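Long-range contacts in multicopper oxidase (PDB 3GDC), which probably oxidises phenolic or related substrates at a copper site, as laccases do, and passes the electrons to dioxygen, reducing it to water: residues A[33-39]-A[74-80]; A[15-19]-A[61-65]; A[125-129]-A[233-237]; A[208-214]-A[248-254]. All blocks are in the same frame, centred on the assembly; numbering follows the deposited sequence.

How the contacts relate
Contact 1 lies within the N-terminal cupredoxin sheet and contact 4 within the second cupredoxin domain, where its two sheets are joined; contact 3 ties the two domains together, and contact 2 sets helix 13-18 on the loop between strands 52-59 and 67-71. Contacts 3 and 4 touch: Thr233 N lies 2.7 Å from Arg253 O, joining 233-237 to 248-254, and Thr128 OG1 lies 2.8 Å from His208 ND1, joining 125-129 to 208-214. Both also reach the second subunit. Contact 2 stands apart, its nearest atoms about 7 Å from contact 1 and from contact 4. A bound copper is about 5 Å from Gly251 in contact 4, one about 7 Å from the side chain of Phe80 in contact 1 and one about 9 Å from that of His129 in contact 3.

Contact 1 of 4, residues A[33-39]-A[74-80]; sequences TLREWDI and DALRIHF
Arg35 reaches across to Asp74 at the start of two parallel strands. Its CB rests 3.9 Å from Leu76 CD2, the aliphatic chain then turns at chi3 (-64°), and Arg35 CD comes within 4.0 Å of Asp74 OD2 before the guanidinium grips that carboxylate oxygen side-on: NE lies 2.9 Å and NH2 3.0 Å from Asp74 OD2. Both nitrogens come from the same face of the carboxylate, NE on the anti and NH2 on the syn side, with the oxygen close to the guanidinium plane. NH1 turns to Arg22 O, while Arg71 N adds a further bond to Asp74 OD2. Asp74 OD1 takes two waters, which link it to Thr33 OG1 and Thr33 N. A methionine in place of Arg35 would probably leave the buried Asp74 carboxylate without its countercharge and Arg22 O without this donor.

On the face carrying Glu36, Arg77 and His79, His79 NE2 donates to Glu36 OE1 at 2.8 Å, on the anti side of the carboxylate and almost in the ring plane; Thr118 holds ND1, which fixes the ring's rotation. Leu34 CD2 sits over the centre of the Arg77 guanidinium, 3.6 Å above its plane. Farther along the face that carries Arg35, the packing is apolar: Leu76 CD2 meets the edge of the Trp37 indole at CH2, 4.0 Å away, and Ile39 CD1 packs on Ile78 CG2 at 3.7 Å. Backbone bonds running from Ala75 N to His79 O join the strands in register. Strands 20-27 and 116-122 flank this parallel pairing within a mixed sheet, as in the cupredoxin beta-sandwich.

Contact 2 of 4, residues A[15-19]-A[61-65]; sequences AILRD and GRIPG
Ile16 presses its CG1 onto one face of the Arg62 guanidinium, 3.7 Å above the plane and over its centre, the two side chains running antiparallel alongside each other. This is the tight half of the contact. The branched isoleucine serves two partners at once: CG2 lies anti to the backbone N (chi1 -69° for CG1) and reaches Pro64 CG at 3.8 Å, while CD1 extends to Pro64 CD at 3.9 Å. A cis peptide bond precedes Pro64, and the proline ring offers the methyls its CG and CD.

The other half is polar and looser. Asp19 and Arg62, both partly exposed, form a salt bridge in which OD2 of Asp19 stands 3.0 Å from NH2 of Arg62, at the edge of the guanidinium, with the two planes turned 66° apart. A water fills in alongside: it donates to the carbonyl oxygens of Ile16 and Asp19 and accepts from Arg62 NH1. That same NH1 donates to Gly65 O at 2.9 Å, from well above the carbonyl plane. Arginine suits the place because its flat group gives a face to the isoleucine and N-H edges to the carboxylate and the water, while NH1 also reaches a carbonyl tilted out of the plane.

Helix 13-18 thus meets the loop between strands 52-59 and 67-71; its Leu17 packs on strand 163-172, and Pro64 on Tyr147 of strand 147-153.

Contact 3 of 4, residues A[125-129]-A[233-237]; sequences PFGTH and TGTML
Gly127 and Gly234 bring the two backbones to a CA-CA distance of 4.3 Å, the segments running nearly opposite ways. Neither could readily be anything else: a CB on Gly127 would strike Thr233 O, and one on Gly234 would strike Thr128 OG1. The bare CA of Gly127 instead makes a CA-H...O contact with Gly234 O at 3.4 Å. Beside it Thr128 N donates to Thr233 O at 2.8 Å, straight at the hydrogen (169°) though from above the carbonyl plane.

Phe126 carries the side-chain part. With CG lodged between the backbone N and the carbonyl carbon (chi1 80°), its ring reaches to the loop so that CZ comes within 3.2 Å of Thr235 O and CE1 within 4.2 Å of Leu237 CD2. A water bridges Phe126 O and Thr235 O and lies over the centre of one ring face. Were the Phe126 ring cut back to the methyl of an alanine, a gap would probably open beside the Gly234 and Thr235 carbonyls and leave Leu237 CD2 without its aromatic neighbour. Thr235 CG2 packs against Phe126 O at 3.5 Å. His129 folds back, NE2 donating to Pro125 O at 2.9 Å and closing a loop within the segment, with Gly127 C toward the rim of one ring face.

The hydroxyls look elsewhere: Thr128 to His208, Thr233 and Thr235 to Thr243 and Tyr242 of the second subunit. The arrangement is an interdomain seam lying next to a subunit interface, consistent with the trimers of two-domain multicopper oxidases, in which neighbouring subunits pack domain against domain.

Contact 4 of 4, residues A[208-214]-A[248-254]; sequences HLINVLE and QVQGQRG
Gln248 and Leu209 meet through the glutamine amide: NE2 donates to Leu209 O at 3.2 Å from well above the carbonyl plane, while Leu209 CD2 packs against the same nitrogen. At the amide's other end OE1 lies 3.3 Å from Asn211 CB; Tyr230 takes a second bond from NE2. The Gln250 amide is used edge-on. Its NE2 points almost within its own plane at Val212 O, 3.0 Å away with an angle of 171° at the hydrogen, and makes a weak bond to Glu214 OE1, whose carboxylate stands 85° to the amide. That OE1 also pairs with Thr273 of the second subunit, and Gln250 OE1 with His271 there. The extended Gln250 chain, CG anti to its backbone N (chi1 -169°), carries the amide along the Val212-Glu214 backbone.

Between the glutamines the chain makes a type II beta turn, Val249 to Gln252, with Gly251 in the third position that suits a residue without a side chain. It joins strand 245-249 of one sheet to 253-258 of the other, a crossing between the layers of the second cupredoxin sandwich. Strand 205-211 pairs antiparallel with strand 253-258: Leu209 O also accepts from Gly254 N at 2.9 Å, and Leu209 N donates to Gly254 O. Asn211 extends the pairing: Asn211 N donates to Gln252 O, and Asn211 O accepts from Gly251 N at 3.1 Å, while its OD1 accepts from Leu213 N in an Asx turn. Arg253 NH1 closes back on Gly251 O at 2.8 Å and bridges to Asp244 of the second subunit; Ile210 CG1 packs against Arg253 CB.

Contact 1 of 4, residues A[33-39]-A[74-80]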
# COMPACT_ATOMS: atom_id res chain seq x y z
N THR A 33 37.03 4.06 -4.36
CA THR A 33 36.92 3.04 -5.39
C THR A 33 36.14 3.57 -6.59
O THR A 33 35.10 4.21 -6.43
CB THR A 33 36.21 1.79 -4.82
OG1 THR A 33 37.02 1.22 -3.78
CG2 THR A 33 35.96 0.74 -5.89
N LEU A 34 36.69 3.34 -7.78
CA LEU A 34 35.99 3.57 -9.03
C LEU A 34 35.47 2.22 -9.53
O LEU A 34 36.25 1.31 -9.80
CB LEU A 34 36.91 4.21 -10.07
CG LEU A 34 36.32 4.41 -11.48
CD1 LEU A 34 35.16 5.41 -11.48
CD2 LEU A 34 37.40 4.84 -12.46
N ARG A 35 34.15 2.10 -9.65
CA ARG A 35 33.54 0.83 -9.97
C ARG A 35 32.80 0.97 -11.30
O ARG A 35 32.03 1.91 -11.47
CB ARG A 35 32.57 0.44 -8.84
CG ARG A 35 32.12 -0.98 -8.84
CD ARG A 35 31.20 -1.24 -7.64
NE ARG A 35 31.86 -1.08 -6.35
CZ ARG A 35 32.58 -2.02 -5.73
NH1 ARG A 35 32.75 -3.22 -6.28
NH2 ARG A 35 33.14 -1.76 -4.55
N GLU A 36 33.05 0.06 -12.23
CA GLU A 36 32.52 0.19 -13.60
C GLU A 36 31.87 -1.07 -14.15
O GLU A 36 32.30 -2.19 -13.88
CB GLU A 36 33.62 0.62 -14.58
CG GLU A 36 34.44 1.79 -14.08
CD GLU A 36 35.55 2.14 -15.03
OE1 GLU A 36 35.24 2.56 -16.17
OE2 GLU A 36 36.73 1.99 -14.64
N TRP A 37 30.84 -0.88 -14.97
CA TRP A 37 30.16 -1.99 -15.61
C TRP A 37 29.91 -1.67 -17.06
O TRP A 37 29.72 -0.51 -17.42
CB TRP A 37 28.80 -2.25 -14.96
CG TRP A 37 28.79 -2.63 -13.52
CD1 TRP A 37 28.78 -3.89 -13.01
CD2 TRP A 37 28.73 -1.74 -12.40
NE1 TRP A 37 28.73 -3.84 -11.64
CE2 TRP A 37 28.69 -2.54 -11.23
CE3 TRP A 37 28.70 -0.34 -12.26
CZ2 TRP A 37 28.63 -1.99 -9.95
CZ3 TRP A 37 28.64 0.21 -10.98
CH2 TRP A 37 28.59 -0.62 -9.84
N ASP A 38 29.87 -2.71 -17.89
CA ASP A 38 29.37 -2.58 -19.26
C ASP A 38 27.99 -3.20 -19.33
O ASP A 38 27.81 -4.37 -18.98
CB ASP A 38 30.28 -3.31 -20.25
CG ASP A 38 31.71 -2.86 -20.17
OD1 ASP A 38 31.94 -1.64 -20.04
OD2 ASP A 38 32.61 -3.72 -20.21
N ILE A 39 27.02 -2.42 -19.79
CA ILE A 39 25.64 -2.88 -19.89
C ILE A 39 25.19 -2.63 -21.33
O ILE A 39 25.36 -1.53 -21.87
CB ILE A 39 24.71 -2.14 -18.87
CG1 ILE A 39 25.12 -2.48 -17.42
CG2 ILE A 39 23.24 -2.46 -19.12
CD1 ILE A 39 24.19 -1.94 -16.32
N ASP A 74 31.24 5.05 -3.40
CA ASP A 74 32.00 4.65 -4.59
C ASP A 74 31.67 5.57 -5.76
O ASP A 74 30.54 6.07 -5.86
CB ASP A 74 31.70 3.21 -5.04
CG ASP A 74 32.27 2.13 -4.12
OD1 ASP A 74 33.08 2.41 -3.20
OD2 ASP A 74 31.89 0.96 -4.34
N ALA A 75 32.65 5.79 -6.64
CA ALA A 75 32.40 6.49 -7.89
C ALA A 75 31.99 5.43 -8.91
O ALA A 75 32.69 4.43 -9.08
CB ALA A 75 33.66 7.23 -8.35
N LEU A 76 30.85 5.65 -9.57
CA LEU A 76 30.29 4.64 -10.48
C LEU A 76 30.30 5.10 -11.93
O LEU A 76 30.05 6.27 -12.23
CB LEU A 76 28.85 4.27 -10.08
CG LEU A 76 28.57 3.88 -8.62
CD1 LEU A 76 27.13 3.41 -8.45
CD2 LEU A 76 29.53 2.82 -8.11
N ARG A 77 30.57 4.15 -12.82
CA ARG A 77 30.46 4.36 -14.26
C ARG A 77 29.74 3.17 -14.88
O ARG A 77 30.19 2.02 -14.75
CB ARG A 77 31.84 4.51 -14.91
CG ARG A 77 32.57 5.79 -14.53
CD ARG A 77 33.87 5.91 -15.30
NE ARG A 77 34.67 7.02 -14.78
CZ ARG A 77 35.97 7.19 -15.01
NH1 ARG A 77 36.64 6.32 -15.75
NH2 ARG A 77 36.59 8.23 -14.49
N ILE A 78 28.63 3.45 -15.55
CA ILE A 78 27.92 2.43 -16.30
C ILE A 78 28.03 2.75 -17.78
O ILE A 78 27.47 3.74 -18.24
CB ILE A 78 26.43 2.36 -15.90
CG1 ILE A 78 26.29 2.01 -14.41
CG2 ILE A 78 25.67 1.39 -16.81
CD1 ILE A 78 26.55 0.59 -14.09
N HIS A 79 28.77 1.91 -18.49
CA HIS A 79 29.01 2.09 -19.93
C HIS A 79 27.91 1.39 -20.68
O HIS A 79 27.94 0.16 -20.86
CB HIS A 79 30.38 1.51 -20.32
CG HIS A 79 31.50 2.04 -19.49
ND1 HIS A 79 32.03 3.30 -19.67
CD2 HIS A 79 32.18 1.49 -18.45
CE1 HIS A 79 32.99 3.50 -18.79
NE2 HIS A 79 33.10 2.42 -18.03
N PHE A 80 26.92 2.17 -21.09
CA PHE A 80 25.72 1.67 -21.75
C PHE A 80 25.88 1.68 -23.26
O PHE A 80 26.30 2.69 -23.83
CB PHE A 80 24.52 2.53 -21.34
CG PHE A 80 23.22 2.10 -21.97
CD1 PHE A 80 22.78 0.78 -21.87
CD2 PHE A 80 22.41 3.02 -22.63
CE1 PHE A 80 21.56 0.38 -22.44
CE2 PHE A 80 21.19 2.64 -23.19
CZ PHE A 80 20.77 1.31 -23.10
O HOH W 1 34.53 0.31 -2.33
O HOH W 2 34.90 4.27 -2.45

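Contact 2 of 4, residues A[15-19]-A[61-65]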
# COMPACT_ATOMS: atom_id res chain seq x y z
N ALA A 15 20.56 -18.54 -10.34
CA ALA A 15 21.82 -17.83 -10.47
C ALA A 15 21.63 -16.34 -10.16
O ALA A 15 22.41 -15.75 -9.39
CB ALA A 15 22.39 -18.02 -11.86
N ILE A 16 20.58 -15.77 -10.72
CA ILE A 16 20.24 -14.35 -10.51
C ILE A 16 20.06 -14.03 -9.03
O ILE A 16 20.48 -12.98 -8.54
CB ILE A 16 18.98 -13.97 -11.33
CG1 ILE A 16 19.33 -13.98 -12.82
CG2 ILE A 16 18.41 -12.59 -10.89
CD1 ILE A 16 18.18 -13.62 -13.75
N LEU A 17 19.44 -14.97 -8.31
CA LEU A 17 19.15 -14.82 -6.90
C LEU A 17 20.37 -14.39 -6.07
O LEU A 17 20.23 -13.60 -5.13
CB LEU A 17 18.58 -16.14 -6.37
CG LEU A 17 18.03 -16.27 -4.96
CD1 LEU A 17 16.73 -15.46 -4.83
CD2 LEU A 17 17.78 -17.75 -4.71
N ARG A 18 21.55 -14.87 -6.44
CA ARG A 18 22.75 -14.60 -5.65
C ARG A 18 23.89 -13.94 -6.42
O ARG A 18 25.00 -13.80 -5.90
CB ARG A 18 23.22 -15.88 -4.96
CG ARG A 18 22.25 -16.40 -3.90
CD ARG A 18 22.83 -17.64 -3.23
NE ARG A 18 21.96 -18.15 -2.18
CZ ARG A 18 21.05 -19.11 -2.34
NH1 ARG A 18 20.87 -19.67 -3.53
NH2 ARG A 18 20.31 -19.50 -1.30
N ASP A 19 23.61 -13.48 -7.64
CA ASP A 19 24.62 -12.85 -8.49
C ASP A 19 24.66 -11.33 -8.28
O ASP A 19 23.96 -10.58 -8.95
CB ASP A 19 24.34 -13.20 -9.96
CG ASP A 19 25.41 -12.69 -10.92
OD1 ASP A 19 26.39 -12.05 -10.48
OD2 ASP A 19 25.28 -12.95 -12.14
N GLY A 61 21.14 -9.49 -21.86
CA GLY A 61 20.49 -10.75 -22.25
C GLY A 61 19.86 -11.54 -21.12
O GLY A 61 19.71 -12.76 -21.22
N ARG A 62 19.51 -10.85 -20.04
CA ARG A 62 18.81 -11.48 -18.92
C ARG A 62 17.73 -10.54 -18.39
O ARG A 62 17.86 -9.31 -18.45
CB ARG A 62 19.79 -11.83 -17.79
CG ARG A 62 20.63 -10.64 -17.32
CD ARG A 62 20.47 -10.46 -15.81
NE ARG A 62 21.51 -11.14 -15.11
CZ ARG A 62 21.71 -11.15 -13.79
NH1 ARG A 62 20.90 -10.52 -12.94
NH2 ARG A 62 22.73 -11.84 -13.35
N ILE A 63 16.65 -11.15 -17.89
CA ILE A 63 15.57 -10.44 -17.22
C ILE A 63 15.35 -11.11 -15.87
O ILE A 63 15.06 -12.31 -15.85
CB ILE A 63 14.23 -10.52 -18.04
CG1 ILE A 63 14.40 -9.92 -19.43
CG2 ILE A 63 13.14 -9.80 -17.28
CD1 ILE A 63 13.17 -10.10 -20.32
N PRO A 64 15.52 -10.38 -14.75
CA PRO A 64 15.96 -8.98 -14.64
C PRO A 64 17.39 -8.83 -15.14
O PRO A 64 18.13 -9.82 -15.24
CB PRO A 64 15.91 -8.71 -13.13
CG PRO A 64 16.08 -10.09 -12.49
CD PRO A 64 15.28 -10.97 -13.42
N GLY A 65 17.78 -7.58 -15.40
CA GLY A 65 19.15 -7.22 -15.77
C GLY A 65 20.13 -7.46 -14.62
O GLY A 65 19.75 -7.94 -13.56
O HOH W 3 21.48 -10.87 -9.88

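Contact 3 of 4, residues A[125-129]-A[233-237]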
# COMPACT_ATOMS: atom_id res chain seq x y z
N PRO A 125 22.03 7.38 -2.03
CA PRO A 125 22.33 7.03 -0.64
C PRO A 125 22.50 5.52 -0.53
O PRO A 125 22.18 4.80 -1.48
CB PRO A 125 21.08 7.48 0.12
CG PRO A 125 19.98 7.30 -0.90
CD PRO A 125 20.61 7.71 -2.20
N PHE A 126 22.99 5.04 0.60
CA PHE A 126 22.98 3.61 0.82
C PHE A 126 21.53 3.11 0.83
O PHE A 126 20.60 3.84 1.20
CB PHE A 126 23.79 3.18 2.05
CG PHE A 126 23.09 3.35 3.38
CD1 PHE A 126 22.15 2.41 3.83
CD2 PHE A 126 23.42 4.41 4.23
CE1 PHE A 126 21.54 2.54 5.07
CE2 PHE A 126 22.80 4.55 5.48
CZ PHE A 126 21.87 3.62 5.90
N GLY A 127 21.36 1.88 0.37
CA GLY A 127 20.04 1.26 0.34
C GLY A 127 19.89 0.30 -0.81
O GLY A 127 20.85 -0.07 -1.48
N THR A 128 18.65 -0.14 -1.00
CA THR A 128 18.30 -1.08 -2.05
C THR A 128 17.55 -0.31 -3.10
O THR A 128 16.47 0.25 -2.83
CB THR A 128 17.46 -2.22 -1.45
OG1 THR A 128 18.26 -2.92 -0.48
CG2 THR A 128 16.96 -3.18 -2.51
N HIS A 129 18.12 -0.25 -4.30
CA HIS A 129 17.58 0.56 -5.37
C HIS A 129 17.40 -0.28 -6.64
O HIS A 129 17.45 -1.52 -6.59
CB HIS A 129 18.49 1.78 -5.63
CG HIS A 129 18.89 2.52 -4.38
ND1 HIS A 129 17.98 3.15 -3.56
CD2 HIS A 129 20.11 2.73 -3.83
CE1 HIS A 129 18.61 3.71 -2.55
NE2 HIS A 129 19.91 3.47 -2.69
N THR A 233 13.09 0.39 1.35
CA THR A 233 14.17 0.97 0.53
C THR A 233 15.59 0.64 1.04
O THR A 233 16.58 1.08 0.45
CB THR A 233 13.98 2.51 0.31
OG1 THR A 233 12.57 2.81 0.22
CG2 THR A 233 14.68 2.98 -0.99
N GLY A 234 15.68 -0.12 2.14
CA GLY A 234 16.96 -0.45 2.78
C GLY A 234 17.80 0.75 3.24
O GLY A 234 19.00 0.61 3.50
N THR A 235 17.16 1.90 3.39
CA THR A 235 17.85 3.16 3.67
C THR A 235 18.07 3.44 5.17
O THR A 235 18.79 4.37 5.53
CB THR A 235 17.10 4.36 3.07
OG1 THR A 235 15.72 4.30 3.48
CG2 THR A 235 17.20 4.35 1.56
N MET A 236 17.43 2.65 6.03
CA MET A 236 17.58 2.82 7.47
C MET A 236 18.12 1.56 8.10
O MET A 236 17.91 0.46 7.59
CB MET A 236 16.26 3.23 8.13
CG MET A 236 15.79 4.61 7.73
SD MET A 236 14.36 5.15 8.69
CE MET A 236 13.89 6.58 7.75
N LEU A 237 18.80 1.72 9.23
CA LEU A 237 19.43 0.59 9.92
C LEU A 237 18.51 -0.07 10.93
O LEU A 237 18.84 -1.10 11.49
CB LEU A 237 20.73 1.04 10.59
CG LEU A 237 21.87 1.52 9.68
CD1 LEU A 237 23.08 1.89 10.53
CD2 LEU A 237 22.25 0.49 8.61
O HOH W 4 20.20 5.65 3.27

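Contact 4 of 4, residues A[208-214]-A[248-254]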
# COMPACT_ATOMS: atom_id res chain seq x y z
N HIS A 208 16.99 -8.71 -0.77
CA HIS A 208 16.66 -7.43 -1.40
C HIS A 208 15.48 -7.66 -2.34
O HIS A 208 15.65 -8.25 -3.41
CB HIS A 208 17.86 -6.90 -2.16
CG HIS A 208 19.05 -6.68 -1.28
ND1 HIS A 208 19.26 -5.51 -0.59
CD2 HIS A 208 20.05 -7.52 -0.93
CE1 HIS A 208 20.36 -5.63 0.14
NE2 HIS A 208 20.85 -6.84 -0.04
N LEU A 209 14.31 -7.17 -1.95
CA LEU A 209 13.07 -7.43 -2.72
C LEU A 209 12.65 -6.18 -3.47
O LEU A 209 12.42 -5.15 -2.84
CB LEU A 209 11.94 -7.85 -1.78
CG LEU A 209 10.60 -8.13 -2.46
CD1 LEU A 209 10.68 -9.44 -3.21
CD2 LEU A 209 9.51 -8.19 -1.39
N ILE A 210 12.53 -6.30 -4.79
CA ILE A 210 12.26 -5.16 -5.65
C ILE A 210 11.06 -5.43 -6.52
O ILE A 210 11.01 -6.45 -7.20
CB ILE A 210 13.47 -4.87 -6.58
CG1 ILE A 210 14.71 -4.62 -5.74
CG2 ILE A 210 13.17 -3.72 -7.53
CD1 ILE A 210 16.00 -4.92 -6.46
N ASN A 211 10.12 -4.49 -6.54
CA ASN A 211 8.95 -4.63 -7.38
C ASN A 211 9.05 -3.81 -8.66
O ASN A 211 9.09 -2.57 -8.60
CB ASN A 211 7.67 -4.24 -6.63
CG ASN A 211 6.43 -4.55 -7.45
OD1 ASN A 211 6.41 -5.54 -8.19
ND2 ASN A 211 5.40 -3.70 -7.35
N VAL A 212 9.08 -4.49 -9.81
CA VAL A 212 9.00 -3.79 -11.11
C VAL A 212 7.70 -4.06 -11.88
O VAL A 212 7.56 -3.65 -13.03
CB VAL A 212 10.22 -4.08 -12.00
CG1 VAL A 212 11.50 -3.73 -11.29
CG2 VAL A 212 10.23 -5.55 -12.44
N LEU A 213 6.76 -4.75 -11.24
CA LEU A 213 5.54 -5.15 -11.92
C LEU A 213 4.80 -3.98 -12.58
O LEU A 213 4.46 -3.00 -11.93
CB LEU A 213 4.61 -5.90 -10.95
CG LEU A 213 3.25 -6.33 -11.48
CD1 LEU A 213 3.40 -7.34 -12.62
CD2 LEU A 213 2.49 -6.94 -10.30
N GLU A 214 4.59 -4.09 -13.88
CA GLU A 214 3.86 -3.09 -14.63
C GLU A 214 2.38 -3.48 -14.71
O GLU A 214 2.02 -4.65 -14.49
CB GLU A 214 4.48 -2.94 -16.04
CG GLU A 214 3.88 -1.83 -16.90
CD GLU A 214 3.90 -0.48 -16.19
OE1 GLU A 214 4.97 0.17 -16.21
OE2 GLU A 214 2.86 -0.11 -15.57
N GLN A 248 4.26 -3.74 -2.04
CA GLN A 248 5.07 -2.77 -2.77
C GLN A 248 4.36 -2.36 -4.04
O GLN A 248 3.93 -3.22 -4.81
CB GLN A 248 6.42 -3.40 -3.14
CG GLN A 248 7.30 -3.79 -1.95
CD GLN A 248 8.61 -4.45 -2.39
OE1 GLN A 248 8.73 -4.88 -3.53
NE2 GLN A 248 9.58 -4.53 -1.48
N VAL A 249 4.24 -1.06 -4.30
CA VAL A 249 3.82 -0.62 -5.63
C VAL A 249 5.06 -0.65 -6.52
O VAL A 249 6.17 -0.88 -6.04
CB VAL A 249 3.21 0.80 -5.61
CG1 VAL A 249 2.01 0.86 -4.65
CG2 VAL A 249 4.30 1.86 -5.22
N GLN A 250 4.89 -0.40 -7.82
CA GLN A 250 6.04 -0.40 -8.72
C GLN A 250 7.02 0.70 -8.31
O GLN A 250 6.60 1.83 -8.05
CB GLN A 250 5.60 -0.20 -10.16
CG GLN A 250 6.72 -0.47 -11.16
CD GLN A 250 6.42 0.03 -12.55
OE1 GLN A 250 6.11 1.21 -12.75
NE2 GLN A 250 6.52 -0.86 -13.52
N GLY A 251 8.30 0.36 -8.23
CA GLY A 251 9.31 1.33 -7.81
C GLY A 251 9.67 1.20 -6.34
O GLY A 251 10.74 1.65 -5.94
N GLN A 252 8.79 0.58 -5.54
CA GLN A 252 9.12 0.30 -4.14
C GLN A 252 9.95 -0.97 -4.01
O GLN A 252 9.87 -1.87 -4.84
CB GLN A 252 7.89 0.25 -3.22
CG GLN A 252 7.19 1.60 -3.01
CD GLN A 252 6.04 1.55 -2.01
OE1 GLN A 252 5.95 2.39 -1.10
NE2 GLN A 252 5.17 0.58 -2.16
N ARG A 253 10.74 -1.02 -2.95
CA ARG A 253 11.70 -2.10 -2.74
C ARG A 253 12.18 -2.00 -1.30
O ARG A 253 11.94 -0.98 -0.64
CB ARG A 253 12.86 -2.05 -3.75
CG ARG A 253 13.86 -0.90 -3.58
CD ARG A 253 13.31 0.40 -4.13
NE ARG A 253 14.31 1.48 -4.10
CZ ARG A 253 14.07 2.74 -4.45
NH1 ARG A 253 12.87 3.11 -4.87
NH2 ARG A 253 15.05 3.63 -4.38
N GLY A 254 12.82 -3.05 -0.81
CA GLY A 254 13.28 -3.05 0.58
C GLY A 254 14.09 -4.28 0.91
O GLY A 254 14.31 -5.14 0.05